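PDB 3OM8: probable hydrolase from Pseudomonas aeruginosa, which probably acts as an alpha/beta-fold hydrolase, perhaps as a 3-oxoadipate enol-lactonase. Local coordinates for residues W160-L165 with P243-S248; L123-A128 with A217-T222. All coordinates share one frame; numbering follows the deposited sequence.

Contact 1 (W160-L165 with P243-S248); sequences WFPPAL and PAVHLS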
loop_
_atom_site.group_PDB
_atom_site.type_symbol
_atom_site.label_atom_id
_atom_site.label_comp_id
_atom_site.label_asym_id
_atom_site.label_seq_id
_atom_site.Cartn_x
_atom_site.Cartn_y
_atom_site.Cartn_z
ATOM N N TRP B 160 -19.232 4.770 6.754
ATOM C CA TRP B 160 -18.709 5.254 5.481
ATOM C C TRP B 160 -17.805 6.466 5.649
ATOM O O TRP B 160 -16.848 6.633 4.914
ATOM C CB TRP B 160 -19.850 5.670 4.565
ATOM C CG TRP B 160 -20.562 4.560 3.856
ATOM C CD1 TRP B 160 -20.261 3.231 3.880
ATOM C CD2 TRP B 160 -21.707 4.700 3.007
ATOM N NE1 TRP B 160 -21.151 2.535 3.094
ATOM C CE2 TRP B 160 -22.041 3.417 2.541
ATOM C CE3 TRP B 160 -22.472 5.791 2.585
ATOM C CZ2 TRP B 160 -23.103 3.195 1.677
ATOM C CZ3 TRP B 160 -23.525 5.569 1.724
ATOM C CH2 TRP B 160 -23.834 4.282 1.283
ATOM N N PHE B 161 -18.133 7.331 6.596
ATOM C CA PHE B 161 -17.425 8.588 6.704
ATOM C C PHE B 161 -16.666 8.734 8.014
ATOM O O PHE B 161 -17.080 8.197 9.055
ATOM C CB PHE B 161 -18.383 9.774 6.518
ATOM C CG PHE B 161 -19.004 9.838 5.159
ATOM C CD1 PHE B 161 -18.248 10.177 4.052
ATOM C CD2 PHE B 161 -20.341 9.543 4.983
ATOM C CE1 PHE B 161 -18.817 10.226 2.791
ATOM C CE2 PHE B 161 -20.910 9.588 3.729
ATOM C CZ PHE B 161 -20.156 9.935 2.635
ATOM N N PRO B 162 -15.541 9.468 7.958
ATOM C CA PRO B 162 -14.853 9.908 9.170
ATOM C C PRO B 162 -15.873 10.592 10.065
ATOM O O PRO B 162 -16.588 11.469 9.587
ATOM C CB PRO B 162 -13.851 10.945 8.642
ATOM C CG PRO B 162 -13.606 10.554 7.224
ATOM C CD PRO B 162 -14.898 9.978 6.729
ATOM N N PRO B 163 -15.950 10.199 11.343
ATOM C CA PRO B 163 -16.876 10.857 12.268
ATOM C C PRO B 163 -16.609 12.357 12.295
ATOM O O PRO B 163 -17.452 13.129 12.742
ATOM C CB PRO B 163 -16.510 10.239 13.620
ATOM C CG PRO B 163 -15.080 9.786 13.443
ATOM C CD PRO B 163 -15.041 9.273 12.038
ATOM N N ALA B 164 -15.432 12.754 11.821
ATOM C CA ALA B 164 -15.096 14.161 11.657
ATOM C C ALA B 164 -15.936 14.764 10.534
ATOM O O ALA B 164 -16.647 15.753 10.729
ATOM C CB ALA B 164 -13.618 14.314 11.354
ATOM N N LEU B 165 -15.852 14.148 9.359
ATOM C CA LEU B 165 -16.593 14.589 8.184
ATOM C C LEU B 165 -18.110 14.622 8.418
ATOM O O LEU B 165 -18.807 15.508 7.924
ATOM C CB LEU B 165 -16.246 13.681 7.004
ATOM C CG LEU B 165 -16.868 13.986 5.645
ATOM C CD1 LEU B 165 -16.841 15.475 5.365
ATOM C CD2 LEU B 165 -16.131 13.214 4.557
ATOM N N PRO B 243 -5.372 7.169 2.729
ATOM C CA PRO B 243 -5.742 7.334 4.138
ATOM C C PRO B 243 -7.242 7.615 4.264
ATOM O O PRO B 243 -7.641 8.572 4.930
ATOM C CB PRO B 243 -4.931 8.560 4.560
ATOM C CG PRO B 243 -4.849 9.381 3.314
ATOM C CD PRO B 243 -4.760 8.390 2.171
ATOM N N ALA B 244 -8.050 6.783 3.611
ATOM C CA ALA B 244 -9.501 6.957 3.583
ATOM C C ALA B 244 -10.222 5.935 4.445
ATOM O O ALA B 244 -9.633 4.952 4.904
ATOM C CB ALA B 244 -10.019 6.865 2.157
ATOM N N VAL B 245 -11.516 6.185 4.640
ATOM C CA VAL B 245 -12.424 5.232 5.274
ATOM C C VAL B 245 -13.026 4.289 4.226
ATOM O O VAL B 245 -12.423 3.271 3.918
ATOM C CB VAL B 245 -13.510 5.941 6.085
ATOM C CG1 VAL B 245 -14.356 4.922 6.837
ATOM C CG2 VAL B 245 -12.867 6.929 7.060
ATOM N N HIS B 246 -14.184 4.608 3.656
ATOM C CA HIS B 246 -14.791 3.655 2.713
ATOM C C HIS B 246 -15.094 4.165 1.299
ATOM O O HIS B 246 -14.994 3.410 0.335
ATOM C CB HIS B 246 -16.031 2.972 3.311
ATOM C CG HIS B 246 -16.601 1.891 2.443
ATOM N ND1 HIS B 246 -15.910 0.736 2.143
ATOM C CD2 HIS B 246 -17.798 1.785 1.817
ATOM C CE1 HIS B 246 -16.651 -0.030 1.361
ATOM N NE2 HIS B 246 -17.803 0.584 1.151
ATOM N N LEU B 247 -15.479 5.428 1.167
ATOM C CA LEU B 247 -15.735 5.986 -0.155
ATOM C C LEU B 247 -14.536 6.843 -0.554
ATOM O O LEU B 247 -14.589 8.075 -0.524
ATOM C CB LEU B 247 -17.022 6.808 -0.171
ATOM C CG LEU B 247 -18.335 6.086 0.187
ATOM C CD1 LEU B 247 -19.382 7.091 0.580
ATOM C CD2 LEU B 247 -18.840 5.221 -0.954
ATOM N N SER B 248 -13.451 6.181 -0.935
ATOM C CA SER B 248 -12.179 6.883 -1.121
ATOM C C SER B 248 -12.210 7.863 -2.297
ATOM O O SER B 248 -11.507 8.863 -2.276
ATOM C CB SER B 248 -11.019 5.893 -1.210
ATOM O OG SER B 248 -11.229 4.940 -2.231
HETATM O O HOH W 1 -15.401 7.432 2.987
#

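Contact 2 (L123-A128 with A217-T222); sequences LANTSA and AYDTVT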
loop_
_atom_site.group_PDB
_atom_site.type_symbol
_atom_site.label_atom_id
_atom_site.label_comp_id
_atom_site.label_asym_id
_atom_site.label_seq_id
_atom_site.Cartn_x
_atom_site.Cartn_y
_atom_site.Cartn_z
ATOM N N LEU B 123 -10.665 -2.374 -8.498
ATOM C CA LEU B 123 -11.456 -2.819 -7.366
ATOM C C LEU B 123 -11.219 -1.857 -6.216
ATOM O O LEU B 123 -10.150 -1.871 -5.609
ATOM C CB LEU B 123 -11.006 -4.218 -6.958
ATOM C CG LEU B 123 -11.019 -5.244 -8.089
ATOM C CD1 LEU B 123 -10.459 -6.580 -7.623
ATOM C CD2 LEU B 123 -12.437 -5.410 -8.625
ATOM N N ALA B 124 -12.202 -1.014 -5.922
ATOM C CA ALA B 124 -12.043 0.003 -4.888
ATOM C C ALA B 124 -12.793 -0.369 -3.614
ATOM O O ALA B 124 -13.949 -0.785 -3.670
ATOM C CB ALA B 124 -12.516 1.356 -5.397
ATOM N N ASN B 125 -12.133 -0.208 -2.471
ATOM C CA ASN B 125 -12.761 -0.431 -1.181
ATOM C C ASN B 125 -13.690 -1.641 -1.240
ATOM O O ASN B 125 -14.912 -1.517 -1.091
ATOM C CB ASN B 125 -13.555 0.810 -0.776
ATOM C CG ASN B 125 -12.680 2.050 -0.639
ATOM O OD1 ASN B 125 -12.193 2.356 0.449
ATOM N ND2 ASN B 125 -12.504 2.781 -1.737
ATOM N N THR B 126 -13.107 -2.805 -1.483
ATOM C CA THR B 126 -13.889 -4.006 -1.674
ATOM C C THR B 126 -13.247 -5.189 -0.971
ATOM O O THR B 126 -12.290 -5.036 -0.206
ATOM C CB THR B 126 -14.088 -4.326 -3.166
ATOM O OG1 THR B 126 -15.089 -5.346 -3.307
ATOM C CG2 THR B 126 -12.782 -4.806 -3.790
ATOM N N SER B 127 -13.777 -6.374 -1.243
ATOM C CA SER B 127 -13.356 -7.561 -0.532
ATOM C C SER B 127 -13.763 -8.811 -1.290
ATOM O O SER B 127 -14.673 -8.779 -2.118
ATOM C CB SER B 127 -13.972 -7.560 0.866
ATOM O OG SER B 127 -13.884 -8.837 1.463
ATOM N N ALA B 128 -13.077 -9.911 -1.005
ATOM C CA ALA B 128 -13.414 -11.199 -1.590
ATOM C C ALA B 128 -14.229 -12.048 -0.619
ATOM O O ALA B 128 -14.704 -13.122 -0.978
ATOM C CB ALA B 128 -12.158 -11.937 -1.999
ATOM N N ALA B 217 -7.219 2.908 4.416
ATOM C CA ALA B 217 -6.525 2.480 5.621
ATOM C C ALA B 217 -7.455 2.373 6.825
ATOM O O ALA B 217 -7.211 1.581 7.732
ATOM C CB ALA B 217 -5.376 3.431 5.938
ATOM N N TYR B 218 -8.500 3.196 6.845
ATOM C CA TYR B 218 -9.401 3.260 7.995
ATOM C C TYR B 218 -10.795 2.641 7.735
ATOM O O TYR B 218 -11.774 2.930 8.432
ATOM C CB TYR B 218 -9.532 4.705 8.457
ATOM C CG TYR B 218 -8.201 5.390 8.701
ATOM C CD1 TYR B 218 -7.418 5.059 9.803
ATOM C CD2 TYR B 218 -7.744 6.382 7.852
ATOM C CE1 TYR B 218 -6.216 5.678 10.044
ATOM C CE2 TYR B 218 -6.522 7.021 8.080
ATOM C CZ TYR B 218 -5.764 6.658 9.177
ATOM O OH TYR B 218 -4.562 7.279 9.428
ATOM N N ASP B 219 -10.858 1.773 6.734
ATOM C CA ASP B 219 -12.108 1.191 6.274
ATOM C C ASP B 219 -12.518 0.068 7.223
ATOM O O ASP B 219 -11.746 -0.875 7.439
ATOM C CB ASP B 219 -11.896 0.639 4.862
ATOM C CG ASP B 219 -13.187 0.468 4.092
ATOM O OD1 ASP B 219 -14.247 0.372 4.728
ATOM O OD2 ASP B 219 -13.133 0.417 2.846
ATOM N N THR B 220 -13.717 0.182 7.796
ATOM C CA THR B 220 -14.298 -0.867 8.653
ATOM C C THR B 220 -15.301 -1.748 7.919
ATOM O O THR B 220 -15.539 -2.880 8.321
ATOM C CB THR B 220 -15.014 -0.287 9.884
ATOM O OG1 THR B 220 -15.583 0.985 9.546
ATOM C CG2 THR B 220 -14.032 -0.111 11.023
ATOM N N VAL B 221 -15.899 -1.224 6.857
ATOM C CA VAL B 221 -16.750 -2.039 5.996
ATOM C C VAL B 221 -15.910 -3.086 5.251
ATOM O O VAL B 221 -16.031 -4.287 5.491
ATOM C CB VAL B 221 -17.510 -1.163 4.984
ATOM C CG1 VAL B 221 -18.411 -2.022 4.110
ATOM C CG2 VAL B 221 -18.324 -0.103 5.709
ATOM N N THR B 222 -15.049 -2.619 4.350
ATOM C CA THR B 222 -14.115 -3.484 3.640
ATOM C C THR B 222 -12.695 -3.136 4.094
ATOM O O THR B 222 -12.062 -2.227 3.546
ATOM C CB THR B 222 -14.236 -3.310 2.116
ATOM O OG1 THR B 222 -14.337 -1.916 1.807
ATOM C CG2 THR B 222 -15.482 -4.005 1.592
#

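Contact 1 (W160-L165 with P243-S248)
With its indole CG beside the backbone N and anti to the carbonyl carbon (chi1 -79°), Trp160 meets a His246 whose imidazole CG stands anti to its own backbone N (chi1 -174°), and these rotations bring the two rings close. Their planes lie 22° apart, yet the rings are slid so far that they barely overlap; the nearest approach is Trp160 CD1 to His246 CD2, 3.5 Å. Leu247 contributes one methyl, CD1, to both aromatic side chains: it lies 3.6 Å from Phe161 CZ and 3.9 Å from Trp160 CE3. On the other branch of the contact, Val245 and Pro162 slide past each other in opposite directions, with Val245 CG2 3.7 Å from Pro162 CD. Val245 CG1 rests against the Trp160 carbonyl. A water links the two backbones, donating to Trp160 O and accepting from Leu247 N at 2.7 Å. The end of helix 150-160 thus lies against the probable catalytic histidine. Beyond the contact, His246 ND1 is hydrogen-bonded to Asp219 and NE2 weakly to Ser101; these bonds, and the histidine's place on the loop after the final strand, are consistent with the Ser-His-Asp catalytic triad of the alpha/beta hydrolase fold.

Contact 2 (L123-A128 with A217-T222)
Thr222 buries the most surface here, lodging its side chain against the backbone of Asn125 and Thr126. Its methyl does much of the touching: Thr222 CG2 lies 3.6 Å from Thr126 CA and 3.9 Å from Ser127 CB, while Thr222 CB comes within 3.5 Å of Thr126 O. The hydroxyl takes a different direction. OG1 sits between the backbone N and the carbonyl carbon (chi1 43°), where it donates a hydrogen bond to Asp219 OD2 at 2.8 Å, meeting that oxygen from above the carboxylate plane, 49° out of it. The backbone N of Thr222 adds a weak bond to the other oxygen, Asp219 OD1, at 3.1 Å, so both carboxylate oxygens are tied to the same threonine and the rotation of the group is restrained. Asp219 stands on the loop after strand 211-216, where alpha/beta hydrolases commonly carry the acid of the catalytic triad, and its OD2 also accepts from His246, consistent with that role. Asn125 is the second largest contributor. It follows the end of the adjacent strand 118-124 with left-handed backbone angles (phi 39°), and its CB packs 3.7 Å from Asp219 OD2, bringing an apolar carbon up to the carboxylate. The amide and carboxylate planes are strongly inclined to each other. Behind the contact, Thr126 OG1 is hydrogen-bonded to Ser101 O, joining this turn to the probable nucleophile elbow, and the Thr126 side chain also lies on helix 102-113 and helix 224-233. Ser127 OG is engaged by Trp129 N. On the loop bearing the aspartate, Thr220 O accepts a hydrogen bond from Ser225 of a second subunit.

From the N terminus, the chain first reaches 123-128 at the end of strand 118-124, then runs through helices 134-145 and 150-160 to 160-165. After further helices and strand 211-216 it returns at 217-222, where contact 2 closes a loop with 88 residues between its segments. Contact 1 closes only at 243-248, beyond strand 238-242, spanning 77 residues. The two loops therefore cross rather than nest. Contact 2 ties together the ends of neighbouring strands 118-124 and 211-216, whereas contact 1 brings the inserted helical region onto the loop after the last strand. Their centres are 11 Å apart, and a probable backbone hydrogen bond from Tyr218 N to Ala244 O joins them directly.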